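Local coordinates for protein dihydrodipicolinate synthase (Bacillus clausii KSM-K16, PDB 3E96) that probably acts as a 4-hydroxy-tetrahydrodipicolinate synthase, a lyase of the DapA family with a TIM-barrel fold, at residues B[199-204]-B[240-245]. Numbering follows the deposited sequence.
Sequences WAPFFW and RIWEDI
Trp-242 reaches from helix 235-252 to Pro-201 and Phe-202 in the first turn of helix 200-206, a small aromatic and apolar contact, partly buried, about 16 Å from the centre of the chain, that covers 152 Å² in all. On the side of 240-245 the indole of Trp-242 alone makes the contact; the nearest CA atoms, those of Pro-201 and Trp-242, stay 7.7 Å apart. Trp-242 extends toward the start of helix 200-206 because its chi1 of 178° carries CG away from the backbone N. Its pyrrole side meets the proline ring, where CD1 of Trp-242 lies 3.7 Å from CG of Pro-201. Farther along the indole, Phe-202 presents its edge to one face in an offset edge-to-face pair, its ring plane at 81° to that of the five-membered ring and the centroids 5.5 Å apart. CZ of Phe-202 stands over the rim of the indole and touches CZ2 of Trp-242 at 3.9 Å. In this TIM barrel, helix 200-206 links the seventh and eighth strands, 190-193 and 210-213, whereas helix 235-252 follows the eighth strand and helix 220-231; the contact thus joins a barrel helix to the C-terminal helical region. Trp-242 NE1 donates a hydrogen bond to the carbonyl O of Lys-198, tying the indole to the chain just before Trp-199. Cutting Trp-242 back to alanine would probably leave the Lys-198 carbonyl without this donor and open a gap beside Pro-201 and Phe-202. Trp-239, earlier on the same helix, packs against both aromatic partners, meeting the indole edge-to-face and the Phe-202 ring at about 55°.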
ATOM      1  N   TRP B 199      -6.283   0.012  22.243  1.00 10.98           N
ATOM      2  CA  TRP B 199      -4.902  -0.010  22.707  1.00 11.33           C
ATOM      3  C   TRP B 199      -4.437   1.186  23.531  1.00 11.65           C
ATOM      4  O   TRP B 199      -3.407   1.114  24.204  1.00 10.94           O
ATOM      5  CB  TRP B 199      -3.969  -0.195  21.501  1.00 12.24           C
ATOM      6  CG  TRP B 199      -4.144  -1.530  20.850  1.00 14.74           C
ATOM      7  CD1 TRP B 199      -5.011  -1.854  19.846  1.00 14.49           C
ATOM      8  CD2 TRP B 199      -3.480  -2.743  21.215  1.00 13.75           C
ATOM      9  NE1 TRP B 199      -4.929  -3.201  19.566  1.00 15.07           N
ATOM     10  CE2 TRP B 199      -3.997  -3.768  20.393  1.00 15.49           C
ATOM     11  CE3 TRP B 199      -2.498  -3.065  22.162  1.00 15.28           C
ATOM     12  CZ2 TRP B 199      -3.564  -5.096  20.489  1.00 14.65           C
ATOM     13  CZ3 TRP B 199      -2.068  -4.386  22.258  1.00 14.34           C
ATOM     14  CH2 TRP B 199      -2.602  -5.384  21.425  1.00 13.96           C
ATOM     15  N   ALA B 200      -5.198   2.273  23.490  1.00 12.08           N
ATOM     16  CA  ALA B 200      -4.838   3.494  24.207  1.00 13.23           C
ATOM     17  C   ALA B 200      -4.472   3.341  25.686  1.00 11.95           C
ATOM     18  O   ALA B 200      -3.490   3.924  26.139  1.00 12.48           O
ATOM     19  CB  ALA B 200      -5.961   4.534  24.053  1.00 12.52           C
ATOM     20  N   PRO B 201      -5.253   2.571  26.466  1.00 12.90           N
ATOM     21  CA  PRO B 201      -4.898   2.432  27.885  1.00 12.81           C
ATOM     22  C   PRO B 201      -3.510   1.830  28.109  1.00 12.59           C
ATOM     23  O   PRO B 201      -2.761   2.269  28.983  1.00 12.58           O
ATOM     24  CB  PRO B 201      -6.012   1.541  28.440  1.00 12.52           C
ATOM     25  CG  PRO B 201      -7.184   1.867  27.546  1.00 12.75           C
ATOM     26  CD  PRO B 201      -6.542   1.917  26.177  1.00 12.25           C
ATOM     27  N   PHE B 202      -3.178   0.824  27.313  1.00 11.17           N
ATOM     28  CA  PHE B 202      -1.891   0.149  27.417  1.00 11.24           C
ATOM     29  C   PHE B 202      -0.746   1.054  26.963  1.00 11.72           C
ATOM     30  O   PHE B 202       0.299   1.121  27.614  1.00 13.51           O
ATOM     31  CB  PHE B 202      -1.944  -1.134  26.593  1.00 12.16           C
ATOM     32  CG  PHE B 202      -3.112  -2.019  26.948  1.00 12.30           C
ATOM     33  CD1 PHE B 202      -3.072  -2.827  28.085  1.00 12.41           C
ATOM     34  CD2 PHE B 202      -4.271  -2.006  26.174  1.00 13.45           C
ATOM     35  CE1 PHE B 202      -4.168  -3.607  28.452  1.00 13.33           C
ATOM     36  CE2 PHE B 202      -5.382  -2.784  26.530  1.00 14.09           C
ATOM     37  CZ  PHE B 202      -5.331  -3.586  27.671  1.00 14.23           C
ATOM     38  N   PHE B 203      -0.938   1.745  25.846  1.00 11.28           N
ATOM     39  CA  PHE B 203       0.081   2.663  25.350  1.00 12.16           C
ATOM     40  C   PHE B 203       0.261   3.808  26.341  1.00 12.19           C
ATOM     41  O   PHE B 203       1.381   4.258  26.581  1.00 11.98           O
ATOM     42  CB  PHE B 203      -0.325   3.258  23.994  1.00 12.12           C
ATOM     43  CG  PHE B 203       0.037   2.410  22.815  1.00 13.64           C
ATOM     44  CD1 PHE B 203      -0.505   1.139  22.659  1.00 11.12           C
ATOM     45  CD2 PHE B 203       0.911   2.897  21.840  1.00 13.30           C
ATOM     46  CE1 PHE B 203      -0.186   0.358  21.546  1.00 14.20           C
ATOM     47  CE2 PHE B 203       1.238   2.129  20.723  1.00 14.48           C
ATOM     48  CZ  PHE B 203       0.689   0.854  20.574  1.00 12.47           C
ATOM     49  N   TRP B 204      -0.844   4.282  26.916  1.00 13.37           N
ATOM     50  CA  TRP B 204      -0.781   5.397  27.861  1.00 14.04           C
ATOM     51  C   TRP B 204       0.119   5.064  29.043  1.00 14.87           C
ATOM     52  O   TRP B 204       0.976   5.865  29.426  1.00 14.52           O
ATOM     53  CB  TRP B 204      -2.186   5.763  28.355  1.00 14.27           C
ATOM     54  CG  TRP B 204      -2.254   7.109  29.016  1.00 17.73           C
ATOM     55  CD1 TRP B 204      -1.952   7.408  30.314  1.00 20.03           C
ATOM     56  CD2 TRP B 204      -2.620   8.348  28.393  1.00 18.95           C
ATOM     57  NE1 TRP B 204      -2.109   8.759  30.538  1.00 20.91           N
ATOM     58  CE2 TRP B 204      -2.517   9.357  29.375  1.00 20.78           C
ATOM     59  CE3 TRP B 204      -3.025   8.700  27.098  1.00 18.76           C
ATOM     60  CZ2 TRP B 204      -2.805  10.702  29.101  1.00 21.84           C
ATOM     61  CZ3 TRP B 204      -3.311  10.037  26.827  1.00 21.30           C
ATOM     62  CH2 TRP B 204      -3.199  11.019  27.825  1.00 20.36           C
ATOM     63  N   ARG B 240     -13.502   0.674  32.577  1.00 18.65           N
ATOM     64  CA  ARG B 240     -14.935   0.610  32.325  1.00 18.69           C
ATOM     65  C   ARG B 240     -15.220   1.094  30.906  1.00 17.67           C
ATOM     66  O   ARG B 240     -15.942   0.443  30.152  1.00 16.65           O
ATOM     67  CB  ARG B 240     -15.686   1.481  33.331  1.00 23.06           C
ATOM     68  CG  ARG B 240     -17.200   1.480  33.157  1.00 29.47           C
ATOM     69  CD  ARG B 240     -17.716   2.898  33.004  1.00 34.26           C
ATOM     70  NE  ARG B 240     -17.254   3.759  34.090  1.00 37.18           N
ATOM     71  CZ  ARG B 240     -17.151   5.081  33.998  1.00 38.45           C
ATOM     72  NH1 ARG B 240     -17.474   5.691  32.867  1.00 39.41           N
ATOM     73  NH2 ARG B 240     -16.720   5.791  35.033  1.00 39.85           N
ATOM     74  N   ILE B 241     -14.652   2.243  30.553  1.00 15.20           N
ATOM     75  CA  ILE B 241     -14.837   2.818  29.224  1.00 15.91           C
ATOM     76  C   ILE B 241     -14.212   1.893  28.181  1.00 15.49           C
ATOM     77  O   ILE B 241     -14.782   1.664  27.112  1.00 15.20           O
ATOM     78  CB  ILE B 241     -14.176   4.210  29.131  1.00 17.26           C
ATOM     79  CG1 ILE B 241     -14.733   5.121  30.228  1.00 20.84           C
ATOM     80  CG2 ILE B 241     -14.434   4.821  27.761  1.00 19.27           C
ATOM     81  CD1 ILE B 241     -13.980   6.436  30.379  1.00 22.87           C
ATOM     82  N   TRP B 242     -13.036   1.365  28.498  1.00 14.50           N
ATOM     83  CA  TRP B 242     -12.336   0.452  27.596  1.00 15.13           C
ATOM     84  C   TRP B 242     -13.199  -0.771  27.262  1.00 15.13           C
ATOM     85  O   TRP B 242     -13.414  -1.081  26.088  1.00 15.22           O
ATOM     86  CB  TRP B 242     -11.019   0.002  28.230  1.00 15.02           C
ATOM     87  CG  TRP B 242     -10.244  -0.967  27.395  1.00 14.07           C
ATOM     88  CD1 TRP B 242      -9.524  -0.691  26.266  1.00 14.54           C
ATOM     89  CD2 TRP B 242     -10.108  -2.375  27.625  1.00 13.82           C
ATOM     90  NE1 TRP B 242      -8.943  -1.844  25.779  1.00 13.74           N
ATOM     91  CE2 TRP B 242      -9.289  -2.891  26.596  1.00 14.49           C
ATOM     92  CE3 TRP B 242     -10.602  -3.250  28.601  1.00 13.90           C
ATOM     93  CZ2 TRP B 242      -8.950  -4.246  26.517  1.00 14.91           C
ATOM     94  CZ3 TRP B 242     -10.265  -4.598  28.522  1.00 16.45           C
ATOM     95  CH2 TRP B 242      -9.446  -5.081  27.485  1.00 16.02           C
ATOM     96  N   GLU B 243     -13.694  -1.464  28.284  1.00 16.06           N
ATOM     97  CA  GLU B 243     -14.525  -2.648  28.056  1.00 17.48           C
ATOM     98  C   GLU B 243     -15.748  -2.300  27.219  1.00 17.84           C
ATOM     99  O   GLU B 243     -16.216  -3.107  26.417  1.00 17.94           O
ATOM    100  CB  GLU B 243     -14.995  -3.253  29.381  1.00 19.42           C
ATOM    101  CG  GLU B 243     -13.901  -3.888  30.212  1.00 23.23           C
ATOM    102  CD  GLU B 243     -14.460  -4.736  31.334  1.00 24.09           C
ATOM    103  OE1 GLU B 243     -15.026  -5.809  31.041  1.00 26.92           O
ATOM    104  OE2 GLU B 243     -14.341  -4.327  32.502  1.00 27.77           O
ATOM    105  N   ASP B 244     -16.254  -1.089  27.416  1.00 18.62           N
ATOM    106  CA  ASP B 244     -17.429  -0.597  26.702  1.00 19.95           C
ATOM    107  C   ASP B 244     -17.166  -0.401  25.206  1.00 19.61           C
ATOM    108  O   ASP B 244     -18.039  -0.653  24.379  1.00 18.53           O
ATOM    109  CB  ASP B 244     -17.872   0.737  27.323  1.00 21.88           C
ATOM    110  CG  ASP B 244     -19.188   1.244  26.765  1.00 25.04           C
ATOM    111  OD1 ASP B 244     -20.208   0.538  26.904  1.00 24.42           O
ATOM    112  OD2 ASP B 244     -19.207   2.357  26.194  1.00 26.78           O
ATOM    113  N   ILE B 245     -15.956   0.036  24.866  1.00 18.67           N
ATOM    114  CA  ILE B 245     -15.598   0.305  23.473  1.00 18.96           C
ATOM    115  C   ILE B 245     -14.942  -0.840  22.692  1.00 19.40           C
ATOM    116  O   ILE B 245     -15.075  -0.909  21.470  1.00 17.92           O
ATOM    117  CB  ILE B 245     -14.674   1.547  23.393  1.00 19.28           C
ATOM    118  CG1 ILE B 245     -15.392   2.765  23.985  1.00 21.21           C
ATOM    119  CG2 ILE B 245     -14.287   1.834  21.950  1.00 21.57           C
ATOM    120  CD1 ILE B 245     -14.495   3.980  24.169  1.00 22.21           C
TER